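Local coordinates for ABC transporter (Caldanaerobius, PDB 4G68), which probably captures xylan-derived oligosaccharides outside the cell and delivers them to a membrane transporter, as the solute-binding component of an ABC import system, at residues Thr101-Asp104 against Ala105-Lys109; Ile203-Ile206 against Lys207-Ser211; Trp229-Asp232 against Met233-Arg237; Asp285-Thr288 against Ala289-Asn292. One frame throughout, in Å; residues are numbered along the deposited sequence.

Contact 1: Thr101-Asp104 against Ala105-Lys109; sequences TEND and AYKTK. With XYP (beta-D-xylopyranose), chain D; XYP (beta-D-xylopyranose), chain B.
Lys107 runs alongside Asp104, the two side chains pointing the same way, and its NZ meets Asp104 OD1 at 2.7 Å in a salt bridge. The ammonium arrives on the syn side of the carboxylate, 33° out of its plane. Beyond CG the lysine chain is fully extended, which carries NZ past the first turn of helix 103-115 to the sugar. There Lys107 NZ donates to O3 of the chain D xylose at 2.9 Å, and to its O2 as well. Asn103 grips the same O2 with both ends of its amide. The sugar hydroxyl donates to OD1 at 2.6 Å, and ND2 donates back to O2 at 2.9 Å. With an alanine at Lys107, both xylose hydroxyls would lose a donor and Asp104 OD1 would probably be left without its charged mate. Asp104 OD2 is held by Trp225 NE1, so the carboxylate is tied at both oxygens. Glu102 caps the helix: OE1 takes Ala105 N at 3.0 Å and OE2 takes Asp104 N, each donor standing well out of the carboxylate plane. On the flank, Thr101 CG2 packs on Ala105 CB at 3.7 Å, while a water bridges Thr101 OG1 and Lys109 NZ. This is consistent with a sugar site of a solute-binding protein: the carboxylate probably steadies the ammonium, and the charged and amide groups together read two neighbouring hydroxyls.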
loop_
_atom_site.group_PDB
_atom_site.type_symbol
_atom_site.label_atom_id
_atom_site.label_comp_id
_atom_site.label_asym_id
_atom_site.label_seq_id
_atom_site.Cartn_x
_atom_site.Cartn_y
_atom_site.Cartn_z
ATOM N N THR A 101 8.257 8.693 11.508
ATOM C CA THR A 101 9.487 8.071 10.884
ATOM C C THR A 101 9.125 7.659 9.451
ATOM O O THR A 101 8.011 7.094 9.229
ATOM C CB THR A 101 9.920 6.857 11.693
ATOM O OG1 THR A 101 10.235 7.247 13.025
ATOM C CG2 THR A 101 11.143 6.115 11.030
ATOM N N GLU A 102 10.028 7.949 8.507
ATOM C CA GLU A 102 9.802 7.590 7.110
ATOM C C GLU A 102 9.418 6.062 7.019
ATOM O O GLU A 102 10.032 5.242 7.635
ATOM C CB GLU A 102 11.000 7.929 6.239
ATOM C CG GLU A 102 10.774 7.493 4.784
ATOM C CD GLU A 102 11.190 6.030 4.469
ATOM O OE1 GLU A 102 12.113 5.485 5.175
ATOM O OE2 GLU A 102 10.725 5.457 3.416
ATOM N N ASN A 103 8.417 5.769 6.182
ATOM C CA ASN A 103 7.973 4.400 5.891
ATOM C C ASN A 103 8.962 3.266 6.071
ATOM O O ASN A 103 8.758 2.388 6.933
ATOM C CB ASN A 103 7.374 4.437 4.446
ATOM C CG ASN A 103 6.857 3.095 3.955
ATOM O OD1 ASN A 103 6.211 2.369 4.673
ATOM N ND2 ASN A 103 7.114 2.786 2.680
ATOM N N ASP A 104 9.996 3.217 5.213
ATOM C CA ASP A 104 10.851 2.016 5.300
ATOM C C ASP A 104 11.674 1.981 6.612
ATOM O O ASP A 104 11.859 0.902 7.221
ATOM C CB ASP A 104 11.680 1.869 4.036
ATOM C CG ASP A 104 10.871 1.274 2.937
ATOM O OD1 ASP A 104 10.422 0.108 3.114
ATOM O OD2 ASP A 104 10.554 2.021 2.026
ATOM N N ALA A 105 12.098 3.137 7.099
ATOM C CA ALA A 105 12.801 3.155 8.446
ATOM C C ALA A 105 11.815 2.848 9.589
ATOM O O ALA A 105 12.197 2.323 10.639
ATOM C CB ALA A 105 13.425 4.493 8.669
ATOM N N TYR A 106 10.529 3.159 9.361
ATOM C CA TYR A 106 9.517 2.903 10.400
ATOM C C TYR A 106 9.303 1.423 10.601
ATOM O O TYR A 106 9.172 0.965 11.718
ATOM C CB TYR A 106 8.200 3.575 9.994
ATOM C CG TYR A 106 7.110 3.332 10.990
ATOM C CD1 TYR A 106 6.951 4.158 12.042
ATOM C CD2 TYR A 106 6.177 2.277 10.850
ATOM C CE1 TYR A 106 5.930 3.967 12.967
ATOM C CE2 TYR A 106 5.194 2.038 11.817
ATOM C CZ TYR A 106 5.029 2.942 12.843
ATOM O OH TYR A 106 4.097 2.750 13.870
ATOM N N LYS A 107 9.301 0.655 9.508
ATOM C CA LYS A 107 9.234 -0.815 9.674
ATOM C C LYS A 107 10.323 -1.316 10.597
ATOM O O LYS A 107 10.046 -2.104 11.531
ATOM C CB LYS A 107 9.465 -1.490 8.316
ATOM C CG LYS A 107 8.402 -1.055 7.329
ATOM C CD LYS A 107 8.785 -1.511 5.907
ATOM C CE LYS A 107 7.686 -0.994 4.998
ATOM N NZ LYS A 107 8.045 -1.201 3.515
ATOM N N THR A 108 11.565 -0.850 10.361
ATOM C CA THR A 108 12.655 -1.252 11.244
ATOM C C THR A 108 12.435 -0.841 12.700
ATOM O O THR A 108 12.622 -1.646 13.633
ATOM C CB THR A 108 13.986 -0.673 10.729
ATOM O OG1 THR A 108 14.176 -1.106 9.381
ATOM C CG2 THR A 108 15.178 -1.126 11.598
ATOM N N LYS A 109 12.034 0.403 12.864
ATOM C CA LYS A 109 11.830 1.011 14.185
ATOM C C LYS A 109 10.762 0.223 14.963
ATOM O O LYS A 109 11.038 -0.168 16.105
ATOM C CB LYS A 109 11.394 2.444 14.062
ATOM C CG LYS A 109 11.344 3.177 15.402
ATOM C CD LYS A 109 10.984 4.637 15.190
ATOM C CE LYS A 109 10.889 5.290 16.602
ATOM N NZ LYS A 109 10.355 6.657 16.724
HETATM C C1 XYP D . 3.372 0.401 2.254
HETATM C C2 XYP D . 4.470 -0.472 2.853
HETATM C C3 XYP D . 4.749 -1.615 1.870
HETATM C C4 XYP D . 3.450 -2.335 1.425
HETATM C C5 XYP D . 2.321 -1.342 1.027
HETATM O O2 XYP D . 5.603 0.328 3.123
HETATM O O3 XYP D . 5.659 -2.517 2.539
HETATM O O4 XYP D . 3.672 -3.242 0.341
HETATM O O5 XYP D . 2.188 -0.329 2.018
HETATM C C1 XYP B . 2.311 5.373 3.103
HETATM C C2 XYP B . 1.074 4.498 3.327
HETATM C C3 XYP B . 1.604 3.130 3.812
HETATM C C4 XYP B . 2.490 2.616 2.699
HETATM C C5 XYP B . 3.629 3.615 2.418
HETATM O O2 XYP B . 0.329 5.096 4.388
HETATM O O3 XYP B . 0.422 2.306 3.885
HETATM O O4 XYP B . 3.050 1.391 3.182
HETATM O O5 XYP B . 3.033 4.860 2.031
HETATM O O HOH W 1 8.225 6.956 14.899
HETATM O O HOH W 2 12.821 -1.542 6.204
#

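Contact 2: Ile203-Ile206 against Lys207-Ser211; sequences IDAI and KTFKS
Ile203 CG2 touches the end of Lys207, with CE 3.9 Å away. The lysine lies extended past CG, and its stem also passes Ile203 O. One residue on, Thr208 OG1 sits 3.1 Å from Asp204 O, the carbonyl that accepts Thr208 N at 2.8 Å. Chi1 of -65° keeps this hydroxyl beside its own backbone N, facing back down the helix. On the buried side, Phe209 CE2 lies 4.3 Å from Ala205 CB. The same ring meets Ala205 O obliquely, its CD2 3.1 Å from that oxygen. Backbone bonds hold these pairs in step. Phe209 N meets Ala205 O almost straight, at 175°, and Lys210 N closes on Ile206 O. Near the end of the helix Ser211 OG turns back to donate to Thr208 O at 2.7 Å. A second shell sets the phenyl: Phe188 meets it edge-to-face, and Val193 and Ala297 touch it. A serine in place of Phe209 would probably open a gap beside Ala205 and leave Phe188 without its aromatic partner. Helix 199-211 thus keeps its lysines outward and lays Ala205 and Phe209 against helix 185-191, the loop after it and the loop leading into strand 298-300.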
loop_
_atom_site.group_PDB
_atom_site.type_symbol
_atom_site.label_atom_id
_atom_site.label_comp_id
_atom_site.label_asym_id
_atom_site.label_seq_id
_atom_site.Cartn_x
_atom_site.Cartn_y
_atom_site.Cartn_z
ATOM N N ILE A 203 2.849 -2.961 -23.283
ATOM C CA ILE A 203 4.247 -3.035 -23.839
ATOM C C ILE A 203 4.383 -2.122 -25.076
ATOM O O ILE A 203 5.426 -1.449 -25.300
ATOM C CB ILE A 203 4.600 -4.507 -24.168
ATOM C CG1 ILE A 203 4.596 -5.414 -22.925
ATOM C CG2 ILE A 203 5.882 -4.482 -24.993
ATOM C CD1 ILE A 203 5.844 -5.277 -22.003
ATOM N N ASP A 204 3.334 -2.080 -25.912
ATOM C CA ASP A 204 3.389 -1.171 -27.068
ATOM C C ASP A 204 3.507 0.297 -26.640
ATOM O O ASP A 204 4.273 1.104 -27.244
ATOM C CB ASP A 204 2.206 -1.397 -28.009
ATOM C CG ASP A 204 2.235 -0.501 -29.183
ATOM O OD1 ASP A 204 3.147 -0.664 -30.023
ATOM O OD2 ASP A 204 1.328 0.359 -29.326
ATOM N N ALA A 205 2.793 0.659 -25.590
ATOM C CA ALA A 205 2.873 2.040 -25.080
ATOM C C ALA A 205 4.201 2.355 -24.492
ATOM O O ALA A 205 4.718 3.451 -24.686
ATOM C CB ALA A 205 1.740 2.379 -24.118
ATOM N N ILE A 206 4.779 1.431 -23.733
ATOM C CA ILE A 206 6.114 1.627 -23.241
ATOM C C ILE A 206 7.099 1.903 -24.422
ATOM O O ILE A 206 7.942 2.834 -24.346
ATOM C CB ILE A 206 6.519 0.367 -22.482
ATOM C CG1 ILE A 206 5.799 0.371 -21.111
ATOM C CG2 ILE A 206 8.023 0.287 -22.306
ATOM C CD1 ILE A 206 5.726 -1.012 -20.524
ATOM N N LYS A 207 6.965 1.120 -25.489
ATOM C CA LYS A 207 7.850 1.269 -26.659
ATOM C C LYS A 207 7.610 2.585 -27.329
ATOM O O LYS A 207 8.571 3.255 -27.732
ATOM C CB LYS A 207 7.699 0.113 -27.669
ATOM C CG LYS A 207 8.285 -1.202 -27.138
ATOM C CD LYS A 207 8.142 -2.349 -28.141
ATOM C CE LYS A 207 8.647 -3.703 -27.611
ATOM N NZ LYS A 207 8.000 -4.917 -28.262
ATOM N N THR A 208 6.355 3.029 -27.374
ATOM C CA THR A 208 6.028 4.320 -27.999
ATOM C C THR A 208 6.619 5.478 -27.215
ATOM O O THR A 208 7.323 6.378 -27.812
ATOM C CB THR A 208 4.505 4.531 -28.190
ATOM O OG1 THR A 208 4.010 3.577 -29.121
ATOM C CG2 THR A 208 4.164 5.977 -28.771
ATOM N N PHE A 209 6.416 5.456 -25.889
ATOM C CA PHE A 209 7.002 6.523 -25.083
ATOM C C PHE A 209 8.510 6.521 -25.158
ATOM O O PHE A 209 9.139 7.605 -25.308
ATOM C CB PHE A 209 6.480 6.526 -23.622
ATOM C CG PHE A 209 5.030 6.932 -23.488
ATOM C CD1 PHE A 209 4.603 8.258 -23.804
ATOM C CD2 PHE A 209 4.062 6.020 -23.007
ATOM C CE1 PHE A 209 3.258 8.591 -23.673
ATOM C CE2 PHE A 209 2.707 6.364 -22.894
ATOM C CZ PHE A 209 2.312 7.684 -23.232
ATOM N N LYS A 210 9.118 5.338 -25.054
ATOM C CA LYS A 210 10.588 5.254 -25.048
ATOM C C LYS A 210 11.127 5.896 -26.339
ATOM O O LYS A 210 12.117 6.651 -26.281
ATOM C CB LYS A 210 11.022 3.768 -24.993
ATOM C CG LYS A 210 12.529 3.474 -25.011
ATOM C CD LYS A 210 13.281 4.071 -23.828
ATOM C CE LYS A 210 14.582 3.271 -23.584
ATOM N NZ LYS A 210 15.302 3.792 -22.392
ATOM N N SER A 211 10.466 5.617 -27.444
ATOM C CA SER A 211 10.830 6.126 -28.782
ATOM C C SER A 211 10.771 7.663 -28.868
ATOM O O SER A 211 11.497 8.289 -29.667
ATOM C CB SER A 211 9.977 5.456 -29.880
ATOM O OG SER A 211 8.705 6.123 -30.072
#

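Contact 3: Trp229-Asp232 against Met233-Arg237; sequences WYYD and MIALR. With XYP (beta-D-xylopyranose), chain D.
The phenol ring of Tyr231 leans obliquely on Ala235 one turn along, its CE2 3.8 Å from Ala235 CB. CG stands anti to the backbone N, chi1 175°, which lays the ring along the helix towards that methyl. Asp232 OD1 lies in plane at the ring's edge. The indole of Trp229 uses its edge for the sugar: NE1 donates to O4 of the chain D xylose at 2.9 Å, nearly straight at 167°, and CZ2 comes within 3.6 Å of C5. The third flat group is the guanidinium of Arg237. One of its faces carries the selenium of Met233, a selenomethionine, 3.5 Å above its centre. Its three nitrogens donate to the carbonyls of Phe326, Pro327 and Glu338. Ile234 lays CG1 on Tyr230 O at 3.2 Å, and Ala235 N bonds to Tyr231 O at 2.7 Å. Several polar ends of this buried helix have partners outside it. Tyr231 OH bonds to Phe259 O, and the Asp232 carboxylate takes His428 NE2 and Trp416 N. The chemistry implies two roles for helix 225-239: its Trp229 end reads one xylose hydroxyl, while the rest is fixed in the core by aromatic packing and the hydrogen bonds of Tyr231, Asp232 and Arg237.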
loop_
_atom_site.group_PDB
_atom_site.type_symbol
_atom_site.label_atom_id
_atom_site.label_comp_id
_atom_site.label_asym_id
_atom_site.label_seq_id
_atom_site.Cartn_x
_atom_site.Cartn_y
_atom_site.Cartn_z
ATOM N N TRP A 229 5.189 -4.578 -5.963
ATOM C CA TRP A 229 3.803 -4.394 -6.387
ATOM C C TRP A 229 3.536 -4.753 -7.801
ATOM O O TRP A 229 2.460 -5.351 -8.115
ATOM C CB TRP A 229 3.308 -2.977 -6.127
ATOM C CG TRP A 229 2.889 -2.770 -4.697
ATOM C CD1 TRP A 229 3.642 -2.954 -3.508
ATOM C CD2 TRP A 229 1.572 -2.339 -4.246
ATOM N NE1 TRP A 229 2.854 -2.668 -2.426
ATOM C CE2 TRP A 229 1.602 -2.320 -2.805
ATOM C CE3 TRP A 229 0.368 -2.014 -4.905
ATOM C CZ2 TRP A 229 0.477 -1.914 -2.025
ATOM C CZ3 TRP A 229 -0.751 -1.641 -4.122
ATOM C CH2 TRP A 229 -0.694 -1.604 -2.714
ATOM N N TYR A 230 4.525 -4.434 -8.655
ATOM C CA TYR A 230 4.360 -4.787 -10.069
ATOM C C TYR A 230 4.294 -6.334 -10.230
ATOM O O TYR A 230 3.384 -6.880 -10.923
ATOM C CB TYR A 230 5.527 -4.267 -10.903
ATOM C CG TYR A 230 5.578 -2.809 -11.192
ATOM C CD1 TYR A 230 5.574 -2.360 -12.526
ATOM C CD2 TYR A 230 5.770 -1.897 -10.153
ATOM C CE1 TYR A 230 5.651 -0.967 -12.824
ATOM C CE2 TYR A 230 5.890 -0.493 -10.396
ATOM C CZ TYR A 230 5.819 -0.065 -11.731
ATOM O OH TYR A 230 5.925 1.275 -12.012
ATOM N N TYR A 231 5.258 -7.023 -9.614
ATOM C CA TYR A 231 5.266 -8.504 -9.740
ATOM C C TYR A 231 3.912 -9.035 -9.178
ATOM O O TYR A 231 3.201 -9.839 -9.816
ATOM C CB TYR A 231 6.445 -9.145 -8.970
ATOM C CG TYR A 231 6.293 -10.626 -9.066
ATOM C CD1 TYR A 231 6.872 -11.307 -10.133
ATOM C CD2 TYR A 231 5.546 -11.344 -8.144
ATOM C CE1 TYR A 231 6.679 -12.669 -10.309
ATOM C CE2 TYR A 231 5.352 -12.736 -8.272
ATOM C CZ TYR A 231 5.929 -13.356 -9.364
ATOM O OH TYR A 231 5.707 -14.684 -9.544
ATOM N N ASP A 232 3.534 -8.589 -7.968
ATOM C CA ASP A 232 2.396 -9.225 -7.290
ATOM C C ASP A 232 1.151 -9.013 -8.144
ATOM O O ASP A 232 0.305 -9.935 -8.264
ATOM C CB ASP A 232 2.175 -8.607 -5.896
ATOM C CG ASP A 232 3.308 -8.888 -4.926
ATOM O OD1 ASP A 232 4.216 -9.679 -5.217
ATOM O OD2 ASP A 232 3.292 -8.292 -3.859
HETATM N N MSE A 233 1.003 -7.833 -8.773
HETATM C CA MSE A 233 -0.131 -7.610 -9.732
HETATM C C MSE A 233 -0.055 -8.454 -10.915
HETATM O O MSE A 233 -1.089 -8.986 -11.309
HETATM C CB MSE A 233 -0.293 -6.110 -10.122
HETATM C CG MSE A 233 -1.148 -5.965 -11.407
HETATM SE SE MSE A 233 -2.992 -6.541 -11.049
HETATM C CE MSE A 233 -2.991 -5.093 -9.768
ATOM N N ILE A 234 1.094 -8.549 -11.489
ATOM C CA ILE A 234 1.166 -9.363 -12.713
ATOM C C ILE A 234 0.834 -10.849 -12.332
ATOM O O ILE A 234 0.120 -11.588 -13.090
ATOM C CB ILE A 234 2.565 -9.238 -13.336
ATOM C CG1 ILE A 234 2.788 -7.823 -13.905
ATOM C CG2 ILE A 234 2.717 -10.206 -14.512
ATOM C CD1 ILE A 234 4.251 -7.608 -14.299
ATOM N N ALA A 235 1.365 -11.327 -11.196
ATOM C CA ALA A 235 1.027 -12.692 -10.738
ATOM C C ALA A 235 -0.465 -12.868 -10.481
ATOM O O ALA A 235 -1.017 -13.954 -10.692
ATOM C CB ALA A 235 1.780 -13.041 -9.446
ATOM N N LEU A 236 -1.130 -11.832 -9.994
ATOM C CA LEU A 236 -2.551 -11.866 -9.773
ATOM C C LEU A 236 -3.338 -11.979 -11.104
ATOM O O LEU A 236 -4.222 -12.802 -11.251
ATOM C CB LEU A 236 -2.948 -10.623 -8.972
ATOM C CG LEU A 236 -4.448 -10.480 -8.595
ATOM C CD1 LEU A 236 -4.846 -11.605 -7.729
ATOM C CD2 LEU A 236 -4.659 -9.159 -7.889
ATOM N N ARG A 237 -2.899 -11.244 -12.125
ATOM C CA ARG A 237 -3.491 -11.349 -13.451
ATOM C C ARG A 237 -3.198 -12.700 -14.119
ATOM O O ARG A 237 -4.089 -13.230 -14.798
ATOM C CB ARG A 237 -2.930 -10.245 -14.392
ATOM C CG ARG A 237 -3.435 -8.868 -13.995
ATOM C CD ARG A 237 -4.879 -8.582 -14.376
ATOM N NE ARG A 237 -5.229 -7.167 -14.110
ATOM C CZ ARG A 237 -5.883 -6.741 -13.045
ATOM N NH1 ARG A 237 -6.323 -7.656 -12.160
ATOM N NH2 ARG A 237 -6.171 -5.452 -12.902
HETATM C C1 XYP D . 3.372 0.401 2.254
HETATM C C2 XYP D . 4.470 -0.472 2.853
HETATM C C3 XYP D . 4.749 -1.615 1.870
HETATM C C4 XYP D . 3.450 -2.335 1.425
HETATM C C5 XYP D . 2.321 -1.342 1.027
HETATM O O2 XYP D . 5.603 0.328 3.123
HETATM O O3 XYP D . 5.659 -2.517 2.539
HETATM O O4 XYP D . 3.672 -3.242 0.341
HETATM O O5 XYP D . 2.188 -0.329 2.018
#

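Contact 4: Asp285-Thr288 against Ala289-Asn292; sequences DEAT and AEFN
Thr288 O accepts Asn292 N at 2.8 Å, the shortest of four successive backbone bonds that hold these two turns of helix. Ala289 N to Asp285 O, Glu290 N to Glu286 O and Phe291 N to Ala287 O are each 3.0 Å. Thr288 OG1 lies 3.1 Å from Asp285 O. Chi1 of 63° sets that oxygen between the backbone N and the carbonyl carbon, folded against its own helix. Glu286 OE1 reaches back to Thr283 N, just ahead of the helix. The side chains then rest mainly on carbonyls one turn behind. Glu290 CB is 3.2 Å from Ala287 O, and Ala289 CB is 3.5 Å from Asp285 O. Glu290 runs extended, bringing OE1 to 3.9 Å from Ala287 CA. Phe291 points its ring away from these turns to meet Phe309 edge-to-face, while Thr288 packs on Ala308, Phe309 and Tyr299, and Ala287 also touches Tyr299. Helix 284-292 is thus an amphipathic helix whose buried side, with Ala287, Thr288 and Phe291, packs on strand 298-300 and helix 306-310. The side chain of Asp285 lies about 5 Å from a bound alpha-D-xylopyranose, in a solute-binding protein of the PBP clan.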
loop_
_atom_site.group_PDB
_atom_site.type_symbol
_atom_site.label_atom_id
_atom_site.label_comp_id
_atom_site.label_asym_id
_atom_site.label_seq_id
_atom_site.Cartn_x
_atom_site.Cartn_y
_atom_site.Cartn_z
ATOM N N ASP A 285 9.689 7.876 -2.841
ATOM C CA ASP A 285 9.564 9.339 -2.845
ATOM C C ASP A 285 10.240 10.026 -4.036
ATOM O O ASP A 285 9.736 11.009 -4.599
ATOM C CB ASP A 285 10.112 9.917 -1.516
ATOM C CG ASP A 285 9.239 9.544 -0.289
ATOM O OD1 ASP A 285 8.077 9.094 -0.412
ATOM O OD2 ASP A 285 9.710 9.723 0.819
ATOM N N GLU A 286 11.383 9.505 -4.450
ATOM C CA GLU A 286 12.010 10.088 -5.608
ATOM C C GLU A 286 11.251 9.798 -6.890
ATOM O O GLU A 286 11.226 10.606 -7.821
ATOM C CB GLU A 286 13.465 9.596 -5.747
ATOM C CG GLU A 286 14.314 10.293 -4.677
ATOM C CD GLU A 286 15.672 9.627 -4.394
ATOM O OE1 GLU A 286 15.861 8.451 -4.682
ATOM O OE2 GLU A 286 16.544 10.310 -3.742
ATOM N N ALA A 287 10.646 8.634 -6.940
ATOM C CA ALA A 287 9.834 8.295 -8.131
ATOM C C ALA A 287 8.524 9.071 -8.183
ATOM O O ALA A 287 8.117 9.517 -9.276
ATOM C CB ALA A 287 9.570 6.806 -8.104
ATOM N N THR A 288 7.872 9.282 -7.017
ATOM C CA THR A 288 6.626 10.127 -7.044
ATOM C C THR A 288 6.998 11.559 -7.421
ATOM O O THR A 288 6.222 12.228 -8.081
ATOM C CB THR A 288 5.829 10.099 -5.731
ATOM O OG1 THR A 288 6.625 10.653 -4.675
ATOM C CG2 THR A 288 5.366 8.663 -5.364
ATOM N N ALA A 289 8.159 12.043 -6.996
ATOM C CA ALA A 289 8.631 13.376 -7.483
ATOM C C ALA A 289 8.873 13.423 -8.997
ATOM O O ALA A 289 8.532 14.376 -9.640
ATOM C CB ALA A 289 9.866 13.863 -6.697
ATOM N N GLU A 290 9.489 12.401 -9.554
ATOM C CA GLU A 290 9.606 12.274 -10.985
ATOM C C GLU A 290 8.246 12.358 -11.695
ATOM O O GLU A 290 8.066 13.087 -12.665
ATOM C CB GLU A 290 10.314 10.942 -11.199
ATOM C CG GLU A 290 10.699 10.625 -12.557
ATOM C CD GLU A 290 11.324 9.241 -12.600
ATOM O OE1 GLU A 290 11.468 8.575 -11.608
ATOM O OE2 GLU A 290 11.644 8.781 -13.656
ATOM N N PHE A 291 7.272 11.636 -11.168
ATOM C CA PHE A 291 5.964 11.590 -11.823
ATOM C C PHE A 291 5.200 12.872 -11.613
ATOM O O PHE A 291 4.586 13.336 -12.530
ATOM C CB PHE A 291 5.149 10.407 -11.265
ATOM C CG PHE A 291 3.871 10.117 -12.059
ATOM C CD1 PHE A 291 3.942 9.589 -13.326
ATOM C CD2 PHE A 291 2.612 10.369 -11.509
ATOM C CE1 PHE A 291 2.741 9.349 -14.065
ATOM C CE2 PHE A 291 1.421 10.126 -12.235
ATOM C CZ PHE A 291 1.474 9.611 -13.527
ATOM N N ASN A 292 5.296 13.486 -10.440
ATOM C CA ASN A 292 4.544 14.741 -10.220
ATOM C C ASN A 292 5.163 15.966 -10.898
ATOM O O ASN A 292 4.578 17.013 -10.913
ATOM C CB ASN A 292 4.167 14.952 -8.711
ATOM C CG ASN A 292 5.299 15.463 -7.831
ATOM O OD1 ASN A 292 6.298 15.979 -8.283
ATOM N ND2 ASN A 292 5.078 15.396 -6.509
#

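How the contacts relate
Contacts 1 and 3 meet at the ligand. Their nearest atoms are about 8 Å apart, and the chain D xylose spans them, held at O2 and O3 by contact 1 and at O4 by contact 3. Gln177 and Asp417 add hydrogen bonds to the bound glycan. Contact 4 comes within about 5 Å of contact 1 at the nearest atoms, and its Asp285 end approaches the alpha-xylose of the same pocket. Contact 2 is remote, with its centre 35 Å from that of contact 1 and about 20 Å from those of contacts 3 and 4. Helix 199-211 precedes helix 225-239 in the chain, yet contacts 2 and 3 do not touch.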